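Local coordinates for protein salicylate 5-hydroxylase, large oxygenase component (Ralstonia sp., PDB 7C8Z) that hydroxylates salicylate at its 5-position to give gentisate, as the oxygenase component, carrying iron and a [2Fe-2S] cluster, of a multicomponent enzyme system, at residues A[233-238]-A[342-347]; A[324-327]-A[331-334]; A[39-44]-A[415-420]; A[272-277]-A[426-431]; A[92-97]-A[116-121]. All coordinates share one frame; numbering follows the deposited sequence.

Contact 1: A[233-238]-A[342-347]; sequences LMQENI and RHIQPN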
# COMPACT_ATOMS: atom_id res chain seq x y z
N LEU A 233 -19.25 14.29 2.57
CA LEU A 233 -20.14 13.53 1.69
C LEU A 233 -21.00 12.55 2.47
O LEU A 233 -22.10 12.21 2.03
CB LEU A 233 -19.32 12.78 0.65
CG LEU A 233 -18.78 13.64 -0.49
CD1 LEU A 233 -17.93 12.79 -1.42
CD2 LEU A 233 -19.93 14.29 -1.24
N MET A 234 -20.54 12.09 3.64
CA MET A 234 -21.37 11.21 4.45
C MET A 234 -22.51 11.98 5.08
O MET A 234 -23.67 11.55 5.03
CB MET A 234 -20.53 10.51 5.51
CG MET A 234 -21.31 9.51 6.36
SD MET A 234 -22.45 8.50 5.39
CE MET A 234 -21.36 7.24 4.74
N GLN A 235 -22.21 13.14 5.67
CA GLN A 235 -23.27 13.99 6.21
C GLN A 235 -24.29 14.32 5.14
O GLN A 235 -25.50 14.09 5.32
CB GLN A 235 -22.66 15.26 6.82
CG GLN A 235 -22.00 15.01 8.17
CD GLN A 235 -23.02 14.83 9.28
OE1 GLN A 235 -24.20 15.13 9.11
NE2 GLN A 235 -22.56 14.33 10.43
N GLU A 236 -23.82 14.84 4.00
CA GLU A 236 -24.69 15.06 2.85
C GLU A 236 -25.57 13.85 2.59
O GLU A 236 -26.79 13.97 2.42
CB GLU A 236 -23.86 15.36 1.61
CG GLU A 236 -23.12 16.67 1.63
CD GLU A 236 -22.40 16.93 0.32
OE1 GLU A 236 -22.77 16.31 -0.70
OE2 GLU A 236 -21.45 17.74 0.32
N ASN A 237 -24.97 12.65 2.60
CA ASN A 237 -25.71 11.46 2.20
C ASN A 237 -26.89 11.20 3.13
O ASN A 237 -27.93 10.71 2.68
CB ASN A 237 -24.78 10.25 2.14
CG ASN A 237 -25.44 9.04 1.51
OD1 ASN A 237 -25.49 8.92 0.28
ND2 ASN A 237 -25.95 8.14 2.33
N ILE A 238 -26.76 11.56 4.41
CA ILE A 238 -27.87 11.40 5.34
C ILE A 238 -28.64 12.69 5.51
O ILE A 238 -29.63 12.73 6.26
CB ILE A 238 -27.37 10.83 6.68
CG1 ILE A 238 -26.38 9.69 6.41
CG2 ILE A 238 -28.51 10.26 7.51
CD1 ILE A 238 -27.02 8.52 5.68
N ARG A 342 -23.50 5.67 13.71
CA ARG A 342 -22.52 5.60 12.63
C ARG A 342 -21.55 6.76 12.83
O ARG A 342 -21.92 7.92 12.67
CB ARG A 342 -23.20 5.68 11.27
CG ARG A 342 -24.39 4.76 11.13
CD ARG A 342 -25.17 5.10 9.89
NE ARG A 342 -26.31 4.21 9.71
CZ ARG A 342 -27.08 4.23 8.63
NH1 ARG A 342 -26.83 5.09 7.65
NH2 ARG A 342 -28.10 3.38 8.53
N HIS A 343 -20.32 6.42 13.20
CA HIS A 343 -19.32 7.38 13.63
C HIS A 343 -18.39 7.69 12.46
O HIS A 343 -17.84 6.77 11.83
CB HIS A 343 -18.53 6.79 14.80
CG HIS A 343 -17.58 7.74 15.46
ND1 HIS A 343 -16.73 7.36 16.47
CD2 HIS A 343 -17.36 9.06 15.26
CE1 HIS A 343 -16.02 8.40 16.86
NE2 HIS A 343 -16.38 9.44 16.15
N ILE A 344 -18.26 8.99 12.14
CA ILE A 344 -17.36 9.48 11.10
C ILE A 344 -16.02 9.82 11.73
O ILE A 344 -15.95 10.58 12.70
CB ILE A 344 -17.95 10.72 10.40
CG1 ILE A 344 -19.24 10.38 9.66
CG2 ILE A 344 -16.93 11.30 9.41
CD1 ILE A 344 -19.86 11.57 9.01
N GLN A 345 -14.94 9.28 11.15
CA GLN A 345 -13.59 9.46 11.65
C GLN A 345 -12.72 9.89 10.47
O GLN A 345 -12.22 9.04 9.71
CB GLN A 345 -13.07 8.18 12.30
CG GLN A 345 -14.12 7.50 13.18
CD GLN A 345 -13.61 6.22 13.82
OE1 GLN A 345 -12.64 5.63 13.36
NE2 GLN A 345 -14.26 5.80 14.89
N PRO A 346 -12.52 11.19 10.28
CA PRO A 346 -11.86 11.66 9.06
C PRO A 346 -10.37 11.34 9.05
O PRO A 346 -9.72 11.22 10.09
CB PRO A 346 -12.11 13.17 9.08
CG PRO A 346 -12.27 13.49 10.54
CD PRO A 346 -12.92 12.29 11.17
N ASN A 347 -9.83 11.20 7.83
CA ASN A 347 -8.40 10.94 7.62
C ASN A 347 -8.02 11.64 6.32
O ASN A 347 -8.17 11.08 5.23
CB ASN A 347 -8.11 9.44 7.57
CG ASN A 347 -8.04 8.82 8.94
OD1 ASN A 347 -8.88 7.98 9.30
ND2 ASN A 347 -7.06 9.23 9.74
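I344 drives its CD1 methyl against the base of M234, and this apolar touch is the heart of the contact. CD1 of I344 sits 3.7 Å from CG of M234 and equally near its CB, while I344 CG1 lies slightly farther back; the two side chains meet at a slant. M234 sets CG anti to the backbone N (chi1 -177°), which turns it beside the carbonyl carbon and toward the strand. The chain then folds at chi2 and chi3, so that the CB-CG part, and not the sulfur, meets the isoleucine. Q235 closes in on the same methyl: bent at chi2 (-75°), it meets I344 CD1 with both CG and NE2, each 4.1 Å away, and crosses it obliquely. That NE2 also makes a weak hydrogen bond to P328 O. One helical turn on, CD1 of I238 rests 4.0 Å from NH1 of R342, the two side chains crossing nearly at a right angle. R342 is extended from CG to NE and reaches out to the I238 methyl, its NH2 bonded to Q333 OE1 on the adjacent strand. No hydrogen bond joins the two segments; the axes of helix 233-238 and strand 342-346 come within 10.5 Å at 153°. The I238 side chain is about 5 Å from the bound iron, and N237 ND2 makes a weak hydrogen bond to the iron ligand D389. Helix 232-238 thus lies on the seven-stranded antiparallel sheet of the Rieske-oxygenase catalytic domain, a helix-on-sheet packing beside the mononuclear iron site.

Contact 2: A[324-327]-A[331-334]; sequences TTIF and IIQQ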
# COMPACT_ATOMS: atom_id res chain seq x y z
N THR A 324 -30.97 10.80 11.90
CA THR A 324 -30.59 12.04 12.58
C THR A 324 -29.09 12.27 12.43
O THR A 324 -28.28 11.47 12.90
CB THR A 324 -30.98 11.98 14.06
OG1 THR A 324 -32.40 11.83 14.16
CG2 THR A 324 -30.55 13.26 14.78
N THR A 325 -28.73 13.36 11.77
CA THR A 325 -27.33 13.75 11.62
C THR A 325 -26.98 14.77 12.70
O THR A 325 -27.57 15.86 12.74
CB THR A 325 -27.07 14.33 10.23
OG1 THR A 325 -28.13 15.23 9.86
CG2 THR A 325 -26.97 13.22 9.20
N ILE A 326 -26.03 14.40 13.56
CA ILE A 326 -25.46 15.32 14.55
C ILE A 326 -24.08 15.73 14.04
O ILE A 326 -23.15 14.92 14.01
CB ILE A 326 -25.40 14.69 15.95
CG1 ILE A 326 -26.82 14.44 16.47
CG2 ILE A 326 -24.65 15.61 16.90
CD1 ILE A 326 -26.86 13.84 17.85
N PHE A 327 -23.99 17.00 13.65
CA PHE A 327 -22.81 17.55 13.02
C PHE A 327 -21.69 17.74 14.04
O PHE A 327 -21.95 18.22 15.15
CB PHE A 327 -23.16 18.89 12.37
CG PHE A 327 -22.34 19.22 11.15
CD1 PHE A 327 -22.62 18.62 9.93
CD2 PHE A 327 -21.33 20.17 11.21
CE1 PHE A 327 -21.88 18.94 8.80
CE2 PHE A 327 -20.59 20.49 10.09
CZ PHE A 327 -20.86 19.87 8.88
N ILE A 331 -24.07 9.92 12.98
CA ILE A 331 -25.43 9.67 12.53
C ILE A 331 -26.08 8.71 13.51
O ILE A 331 -25.47 7.70 13.88
CB ILE A 331 -25.44 9.09 11.11
CG1 ILE A 331 -24.98 10.14 10.10
CG2 ILE A 331 -26.83 8.56 10.76
CD1 ILE A 331 -24.05 9.60 9.05
N ILE A 332 -27.30 9.01 13.92
CA ILE A 332 -28.13 8.09 14.68
C ILE A 332 -29.18 7.57 13.72
O ILE A 332 -29.99 8.35 13.18
CB ILE A 332 -28.78 8.77 15.90
CG1 ILE A 332 -27.77 8.89 17.04
CG2 ILE A 332 -29.97 7.96 16.38
CD1 ILE A 332 -26.82 10.06 16.90
N GLN A 333 -29.16 6.27 13.48
CA GLN A 333 -30.05 5.65 12.52
C GLN A 333 -31.10 4.85 13.27
O GLN A 333 -30.76 3.97 14.07
CB GLN A 333 -29.28 4.74 11.56
CG GLN A 333 -30.14 3.65 10.95
CD GLN A 333 -29.56 2.26 11.15
OE1 GLN A 333 -28.37 2.03 10.93
NE2 GLN A 333 -30.40 1.33 11.59
N GLN A 334 -32.36 5.17 13.00
CA GLN A 334 -33.47 4.28 13.29
C GLN A 334 -34.15 3.98 11.96
O GLN A 334 -34.85 4.83 11.41
CB GLN A 334 -34.45 4.89 14.30
CG GLN A 334 -35.62 3.97 14.65
CD GLN A 334 -36.79 4.12 13.69
OE1 GLN A 334 -37.15 5.23 13.30
NE2 GLN A 334 -37.38 2.99 13.30
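T324 and I332 form an antiparallel hydrogen-bonded pair, T324 N to I332 O at 2.9 Å and I332 N to T324 O at 2.8 Å, both nearly straight and lying in the carbonyl plane, while T325 and I331 follow as a non-hydrogen-bonded pair. T325 and I331 stand side by side and point the same way, with CG2 of T325 3.8 Å from CG1 of I331. The threonine torsion (chi1 43°) puts OG1 between the backbone N and the carbonyl carbon, which leaves the methyl to meet the isoleucine and lets OG1 bond to K239 NZ. These segments belong to the beta hairpin of strands 321-326 and 330-335, two neighbours in the seven-stranded antiparallel sheet of the catalytic domain. The face carrying T325 and I331 packs on helix 232-238, against Q235, M234 and I238. On the other face CB of T324 is 4.3 Å from CB of I332. There I326 and I332 approach at a slant, CD1 of I326 3.9 Å from CD1 of I332: I326 is extended at chi2, whereas I332 is bent there (81°). Residues at the end of helix 196-211 and just beyond it cover this side, with Y207 on T324, F208 on I326 and F212 on I332.

Contact 3: A[39-44]-A[415-420]; sequences EGSSRV and HEIGDT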
# COMPACT_ATOMS: atom_id res chain seq x y z
N GLU A 39 -23.14 33.96 -3.71
CA GLU A 39 -23.75 33.91 -2.39
C GLU A 39 -24.72 32.74 -2.30
O GLU A 39 -24.94 32.01 -3.27
CB GLU A 39 -24.47 35.23 -2.09
CG GLU A 39 -23.59 36.47 -2.22
CD GLU A 39 -23.26 37.09 -0.87
OE1 GLU A 39 -22.07 37.37 -0.62
OE2 GLU A 39 -24.20 37.30 -0.07
N GLY A 40 -25.28 32.54 -1.11
CA GLY A 40 -26.06 31.35 -0.86
C GLY A 40 -25.20 30.09 -0.83
O GLY A 40 -23.97 30.13 -0.82
N SER A 41 -25.89 28.95 -0.84
CA SER A 41 -25.20 27.66 -0.79
C SER A 41 -25.91 26.62 -1.65
O SER A 41 -26.08 25.47 -1.24
CB SER A 41 -25.08 27.17 0.66
OG SER A 41 -26.36 26.95 1.21
N SER A 42 -26.34 27.01 -2.85
CA SER A 42 -26.96 26.07 -3.78
C SER A 42 -25.99 25.50 -4.79
O SER A 42 -26.39 24.67 -5.62
CB SER A 42 -28.14 26.73 -4.50
OG SER A 42 -29.11 27.16 -3.57
N ARG A 43 -24.73 25.92 -4.75
CA ARG A 43 -23.69 25.36 -5.61
C ARG A 43 -22.43 25.24 -4.78
O ARG A 43 -21.84 26.25 -4.39
CB ARG A 43 -23.46 26.24 -6.85
CG ARG A 43 -24.72 26.62 -7.61
CD ARG A 43 -24.61 26.31 -9.10
NE ARG A 43 -25.91 26.27 -9.76
CZ ARG A 43 -26.11 26.58 -11.04
NH1 ARG A 43 -25.09 26.96 -11.80
NH2 ARG A 43 -27.33 26.52 -11.56
N VAL A 44 -22.02 24.01 -4.49
CA VAL A 44 -20.80 23.74 -3.72
C VAL A 44 -19.66 23.52 -4.71
O VAL A 44 -19.75 22.59 -5.53
CB VAL A 44 -20.97 22.53 -2.80
CG1 VAL A 44 -19.72 22.32 -1.98
CG2 VAL A 44 -22.17 22.72 -1.89
N HIS A 415 -33.78 27.33 -3.64
CA HIS A 415 -32.64 27.83 -2.89
C HIS A 415 -32.98 28.00 -1.41
O HIS A 415 -32.12 28.43 -0.64
CB HIS A 415 -32.16 29.17 -3.46
CG HIS A 415 -31.97 29.16 -4.95
ND1 HIS A 415 -30.72 29.14 -5.53
CD2 HIS A 415 -32.86 29.17 -5.97
CE1 HIS A 415 -30.85 29.13 -6.84
NE2 HIS A 415 -32.14 29.15 -7.13
N GLU A 416 -34.20 27.65 -1.01
CA GLU A 416 -34.64 27.86 0.36
C GLU A 416 -33.94 26.89 1.32
O GLU A 416 -33.62 25.75 0.96
CB GLU A 416 -36.16 27.68 0.44
CG GLU A 416 -36.78 27.79 1.83
CD GLU A 416 -37.86 26.74 2.08
OE1 GLU A 416 -37.52 25.54 2.18
OE2 GLU A 416 -39.05 27.12 2.16
N ILE A 417 -33.70 27.36 2.54
CA ILE A 417 -33.17 26.56 3.63
C ILE A 417 -34.22 26.55 4.73
O ILE A 417 -34.46 27.59 5.36
CB ILE A 417 -31.83 27.10 4.14
CG1 ILE A 417 -30.78 27.10 3.03
CG2 ILE A 417 -31.35 26.29 5.34
CD1 ILE A 417 -29.48 27.77 3.40
N GLY A 418 -34.84 25.40 4.97
CA GLY A 418 -35.84 25.32 6.02
C GLY A 418 -36.58 23.99 6.10
O GLY A 418 -36.53 23.20 5.16
N ASP A 419 -37.27 23.76 7.21
CA ASP A 419 -38.01 22.52 7.40
C ASP A 419 -39.12 22.38 6.36
O ASP A 419 -39.87 23.32 6.10
CB ASP A 419 -38.62 22.48 8.81
CG ASP A 419 -37.57 22.60 9.91
OD1 ASP A 419 -36.39 22.88 9.60
OD2 ASP A 419 -37.93 22.42 11.09
N THR A 420 -39.20 21.21 5.74
CA THR A 420 -40.19 20.92 4.72
C THR A 420 -41.09 19.77 5.17
O THR A 420 -40.83 19.11 6.18
CB THR A 420 -39.54 20.56 3.38
OG1 THR A 420 -39.03 19.22 3.44
CG2 THR A 420 -38.41 21.52 3.04
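H415 leads the second segment and meets S42 through its imidazole, ND1 of H415 lying 3.2 Å from S42 OG. The ring nitrogen is the donor in a weak bond: the angle at the hydrogen is only 122°, and the hydroxyl approaches the ring obliquely. S42 OG also lies 3.7 Å from H415 CB, and S42 CB is equally far from H415 ND1, so the serine nestles into the bend between the histidine CB and its ring. H415 holds CG anti to its carbonyl carbon (chi1 -49°), which lays the ring beside residues 39-44; the ring packs on P163 of the second subunit as well. At E416 the backbone takes over, its carbonyl oxygen accepting bonds from R430 NH2 and T427 OG1 of helix 427-440. Here two irregular loops, one ahead of helix 52-63 and one between helices 387-402 and 427-440, are joined over the last helix of the chain, away from the metal sites and at a subunit boundary. I417 turns back toward the N-terminal loop and sends CD1 to 3.9 Å from S41 OG, a methyl set against a hydroxyl oxygen in a plain packing touch. The isoleucine is extended through chi2, which carries that methyl to the far end of its reach. In S41 the hydroxyl stands between the backbone N and the carbonyl carbon (chi1 63°), and S41 OG lies very close to R430 O, a probable hydrogen bond whose length is doubtful.

Contact 4: A[272-277]-A[426-431]; sequences RHAAMI and ETLIRG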
# COMPACT_ATOMS: atom_id res chain seq x y z
N ARG A 272 -27.07 22.92 10.98
CA ARG A 272 -26.00 21.94 11.00
C ARG A 272 -26.51 20.53 11.27
O ARG A 272 -26.10 19.58 10.60
CB ARG A 272 -24.95 22.35 12.04
CG ARG A 272 -25.54 22.68 13.40
CD ARG A 272 -24.56 23.39 14.30
NE ARG A 272 -25.08 23.50 15.65
CZ ARG A 272 -24.48 24.17 16.63
NH1 ARG A 272 -23.32 24.78 16.39
NH2 ARG A 272 -25.02 24.21 17.84
N HIS A 273 -27.38 20.37 12.26
CA HIS A 273 -27.95 19.07 12.57
C HIS A 273 -29.27 18.91 11.83
O HIS A 273 -29.95 19.89 11.53
CB HIS A 273 -28.16 18.91 14.08
CG HIS A 273 -27.05 19.45 14.91
ND1 HIS A 273 -25.73 19.42 14.51
CD2 HIS A 273 -27.06 20.04 16.13
CE1 HIS A 273 -24.98 19.97 15.45
NE2 HIS A 273 -25.76 20.35 16.44
N ALA A 274 -29.64 17.66 11.57
CA ALA A 274 -30.87 17.44 10.81
C ALA A 274 -31.52 16.13 11.21
O ALA A 274 -30.88 15.24 11.79
CB ALA A 274 -30.62 17.47 9.30
N ALA A 275 -32.81 16.02 10.92
CA ALA A 275 -33.57 14.80 11.16
C ALA A 275 -34.49 14.57 9.97
O ALA A 275 -35.28 15.46 9.62
CB ALA A 275 -34.37 14.88 12.46
N MET A 276 -34.39 13.40 9.35
CA MET A 276 -35.27 13.00 8.27
C MET A 276 -36.24 11.97 8.84
O MET A 276 -35.81 10.90 9.28
CB MET A 276 -34.48 12.43 7.08
CG MET A 276 -33.54 13.46 6.45
SD MET A 276 -32.60 12.94 4.99
CE MET A 276 -32.85 11.16 5.01
N ILE A 277 -37.53 12.30 8.83
CA ILE A 277 -38.58 11.54 9.49
C ILE A 277 -39.54 11.05 8.42
O ILE A 277 -39.93 11.82 7.54
CB ILE A 277 -39.34 12.42 10.51
CG1 ILE A 277 -38.37 13.10 11.49
CG2 ILE A 277 -40.42 11.64 11.22
CD1 ILE A 277 -38.18 14.57 11.22
N GLU A 426 -33.19 19.43 -1.54
CA GLU A 426 -31.82 19.35 -1.05
C GLU A 426 -31.54 20.40 0.02
O GLU A 426 -30.39 20.83 0.19
CB GLU A 426 -30.84 19.47 -2.22
CG GLU A 426 -30.96 18.32 -3.20
CD GLU A 426 -29.97 18.42 -4.35
OE1 GLU A 426 -28.91 17.76 -4.26
OE2 GLU A 426 -30.25 19.13 -5.33
N THR A 427 -32.57 20.79 0.77
CA THR A 427 -32.45 21.92 1.68
C THR A 427 -31.52 21.61 2.85
O THR A 427 -30.89 22.53 3.39
CB THR A 427 -33.83 22.34 2.20
OG1 THR A 427 -33.70 23.45 3.10
CG2 THR A 427 -34.52 21.19 2.90
N LEU A 428 -31.41 20.34 3.26
CA LEU A 428 -30.52 20.02 4.36
C LEU A 428 -29.06 20.22 3.97
O LEU A 428 -28.26 20.70 4.77
CB LEU A 428 -30.75 18.58 4.82
CG LEU A 428 -32.15 18.21 5.29
CD1 LEU A 428 -32.17 16.81 5.89
CD2 LEU A 428 -32.64 19.22 6.30
N ILE A 429 -28.71 19.90 2.72
CA ILE A 429 -27.35 20.13 2.26
C ILE A 429 -27.10 21.62 2.09
O ILE A 429 -26.01 22.12 2.40
CB ILE A 429 -27.11 19.35 0.95
CG1 ILE A 429 -27.54 17.90 1.14
CG2 ILE A 429 -25.64 19.43 0.55
CD1 ILE A 429 -27.38 17.04 -0.10
N ARG A 430 -28.09 22.36 1.59
CA ARG A 430 -27.94 23.81 1.45
C ARG A 430 -27.74 24.46 2.82
O ARG A 430 -26.92 25.38 2.96
CB ARG A 430 -29.15 24.39 0.73
CG ARG A 430 -29.12 24.11 -0.77
CD ARG A 430 -30.26 24.76 -1.54
NE ARG A 430 -31.58 24.56 -0.94
CZ ARG A 430 -32.47 23.70 -1.42
NH1 ARG A 430 -32.18 22.96 -2.48
NH2 ARG A 430 -33.65 23.58 -0.83
N GLY A 431 -28.46 23.99 3.83
CA GLY A 431 -28.24 24.51 5.17
C GLY A 431 -26.90 24.11 5.74
O GLY A 431 -26.22 24.91 6.39
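Where L428 meets A274 and M276, each segment also carries a flat group with one face covered from within the segment: the H273 ring and the R430 guanidinium. One face of the H273 ring carries CG of R272, offset toward the rim and 3.4 Å above the ring plane. The R430 guanidinium lies over the first turn of its own helix, one face against E426 C and T427 CA, both toward its rim, while NH1 bonds to M412 O. In the contact itself CD1 of L428 does most of the work, lying 3.8 Å from A274 CB and 3.7 Å from M276 CG. L428 CD2 lies 4.0 Å from the same A274 CB. L428 holds CG anti to the carbonyl carbon (chi1 -58°), which directs its fork at the strand. M276 leaves its strand extended through chi2 (-177°) and bends at chi3, crossing the leucine at a slant, with SD also near CD1. This places the start of helix 427-440, with E426 at the N-cap position, against strand 274-278 next to the edge of the catalytic-domain sheet. The M276 side chain is about 8 Å from the bound iron. R272 links the two elements farther on, bonding to Y435 OH of the helix and forming a salt bridge with D268. E426 OE1 forms a salt bridge with R113 of the second subunit, and E426 packs on H112 of that subunit, both in the pocket of its [2Fe-2S] cluster.

Contact 5: A[92-97]-A[116-121]; sequences SVIMVR and RFCRER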
# COMPACT_ATOMS: atom_id res chain seq x y z
N SER A 92 -6.79 10.82 18.80
CA SER A 92 -7.19 9.67 19.59
C SER A 92 -7.54 10.09 21.02
O SER A 92 -6.80 10.84 21.66
CB SER A 92 -6.06 8.63 19.61
OG SER A 92 -6.57 7.34 19.88
N VAL A 93 -8.67 9.59 21.52
CA VAL A 93 -9.11 9.84 22.88
C VAL A 93 -9.54 8.51 23.50
O VAL A 93 -9.75 7.51 22.81
CB VAL A 93 -10.24 10.88 22.97
CG1 VAL A 93 -9.72 12.26 22.59
CG2 VAL A 93 -11.42 10.47 22.09
N ILE A 94 -9.68 8.52 24.82
CA ILE A 94 -10.09 7.36 25.60
C ILE A 94 -11.31 7.75 26.42
O ILE A 94 -11.29 8.77 27.13
CB ILE A 94 -8.96 6.86 26.50
CG1 ILE A 94 -7.67 6.68 25.68
CG2 ILE A 94 -9.35 5.56 27.21
CD1 ILE A 94 -6.42 6.68 26.51
N MET A 95 -12.37 6.95 26.32
CA MET A 95 -13.59 7.12 27.10
C MET A 95 -13.62 6.02 28.15
O MET A 95 -13.71 4.84 27.80
CB MET A 95 -14.83 7.05 26.20
CG MET A 95 -16.13 6.83 26.95
SD MET A 95 -17.54 6.50 25.87
CE MET A 95 -17.39 4.73 25.65
N VAL A 96 -13.52 6.39 29.42
CA VAL A 96 -13.42 5.42 30.50
C VAL A 96 -14.48 5.71 31.55
O VAL A 96 -14.77 6.88 31.87
CB VAL A 96 -12.01 5.41 31.13
CG1 VAL A 96 -11.68 6.78 31.72
CG2 VAL A 96 -11.90 4.31 32.18
N ARG A 97 -15.05 4.66 32.13
CA ARG A 97 -15.97 4.82 33.23
C ARG A 97 -15.19 5.02 34.52
O ARG A 97 -14.35 4.19 34.88
CB ARG A 97 -16.91 3.62 33.37
CG ARG A 97 -17.82 3.75 34.58
CD ARG A 97 -19.14 3.05 34.39
NE ARG A 97 -19.72 3.29 33.07
CZ ARG A 97 -20.47 4.34 32.76
NH1 ARG A 97 -20.74 5.27 33.67
NH2 ARG A 97 -20.95 4.47 31.53
N ARG A 116 1.48 8.27 22.05
CA ARG A 116 0.12 7.74 22.05
C ARG A 116 0.13 6.40 22.77
O ARG A 116 0.37 5.36 22.17
CB ARG A 116 -0.39 7.63 20.62
CG ARG A 116 -1.88 7.48 20.52
CD ARG A 116 -2.26 6.92 19.18
NE ARG A 116 -2.51 7.95 18.20
CZ ARG A 116 -3.13 7.72 17.04
NH1 ARG A 116 -3.54 6.49 16.75
NH2 ARG A 116 -3.33 8.72 16.18
N PHE A 117 -0.18 6.41 24.07
CA PHE A 117 0.13 5.29 24.95
C PHE A 117 -0.92 4.19 24.96
O PHE A 117 -0.59 3.03 25.23
CB PHE A 117 0.35 5.79 26.39
CG PHE A 117 -0.81 6.56 26.95
CD1 PHE A 117 -1.83 5.91 27.62
CD2 PHE A 117 -0.87 7.93 26.80
CE1 PHE A 117 -2.90 6.62 28.13
CE2 PHE A 117 -1.93 8.65 27.32
CZ PHE A 117 -2.95 7.98 27.98
N CYS A 118 -2.18 4.50 24.69
CA CYS A 118 -3.22 3.48 24.76
C CYS A 118 -3.34 2.79 23.41
O CYS A 118 -3.65 3.43 22.40
CB CYS A 118 -4.56 4.09 25.17
SG CYS A 118 -5.94 2.92 25.28
N ARG A 119 -3.09 1.49 23.39
CA ARG A 119 -2.99 0.74 22.14
C ARG A 119 -4.16 -0.20 21.91
O ARG A 119 -4.49 -0.48 20.75
CB ARG A 119 -1.70 -0.07 22.11
CG ARG A 119 -0.47 0.80 22.02
CD ARG A 119 -0.25 1.19 20.59
NE ARG A 119 -0.16 2.63 20.40
CZ ARG A 119 -0.22 3.21 19.21
NH1 ARG A 119 -0.37 2.47 18.12
NH2 ARG A 119 -0.11 4.53 19.11
N GLU A 120 -4.78 -0.71 22.97
CA GLU A 120 -5.95 -1.55 22.82
C GLU A 120 -7.15 -0.69 22.46
O GLU A 120 -7.18 0.52 22.69
CB GLU A 120 -6.22 -2.33 24.11
CG GLU A 120 -5.12 -3.32 24.48
CD GLU A 120 -5.19 -4.59 23.65
OE1 GLU A 120 -6.22 -4.81 22.98
OE2 GLU A 120 -4.21 -5.38 23.66
N ARG A 121 -8.16 -1.33 21.85
CA ARG A 121 -9.41 -0.62 21.59
C ARG A 121 -10.24 -0.47 22.85
O ARG A 121 -10.88 0.56 23.06
CB ARG A 121 -10.23 -1.36 20.54
CG ARG A 121 -9.70 -1.29 19.12
CD ARG A 121 -10.39 -2.37 18.30
NE ARG A 121 -10.56 -2.00 16.91
CZ ARG A 121 -10.71 -2.88 15.93
NH1 ARG A 121 -10.72 -4.18 16.20
NH2 ARG A 121 -10.85 -2.46 14.67
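I94 pushes its CD1 methyl into the notch between C118 and F117. CD1 of I94 is 3.5 Å from C118 CB and 3.9 Å from F117 CE1, with F117 CZ at nearly the same distance; it meets the phenyl ring obliquely. C118 has its sulfur anti to the backbone N (chi1 179°), which lays SG along the isoleucine, 4.0 Å from CD1 of I94, and leaves CB as the nearest atom. F117 takes another rotamer: CG stands between the backbone N and the carbonyl carbon (chi1 56°), so that the ring swings past I94 and on to F128, C130 and L173. At the start of the strand, CB of S92 lies over one face of the R116 guanidinium, toward its rim and 3.9 Å from NE. The bend of R116 at chi3 turns the guanidinium so that this face meets S92 CB. The carbonyl oxygen of R116 receives R119 NE, 3.3 Å away; the bond lies in the guanidinium plane but is tilted 21° from the carbonyl plane, and it folds the loop over on itself. R119 also makes a cation-pi contact with W395 of the third subunit, while R121 and R119 form salt bridges to another protein in the assembly. N108 helps to set the loop, its OD1 accepting a bond from C118 N. The F117 side chain is about 4 Å from those of the cluster ligands C110 and C130, and about 6 Å from the [2Fe-2S] cluster. The arrangement belongs to the Rieske domain, in which a sheet strand backs the loop that follows the first Cys-His pair of the cluster site.

Overall arrangement
Contacts 1, 2 and 4 touch one another beside the mononuclear iron, which lies about 5, 8 and 10 Å from the side chains of I238, M276 and I331. Contacts 1 and 2 share a sheet, where R342 N and I331 O, 2.8 Å apart, probably hydrogen-bond. Contact 4 joins this sheet through T325 N and A274 O (2.9 Å). Contact 3 lies about 10 Å between centres from contact 4, touching it through residues of helix 427-440. Contact 5 stands apart in the Rieske domain, its centre about 22 Å from that of contact 1. E426 of contact 4 reaches a neighbouring subunit's cluster pocket, consistent with electron transfer between subunits, as in related Rieske oxygenases.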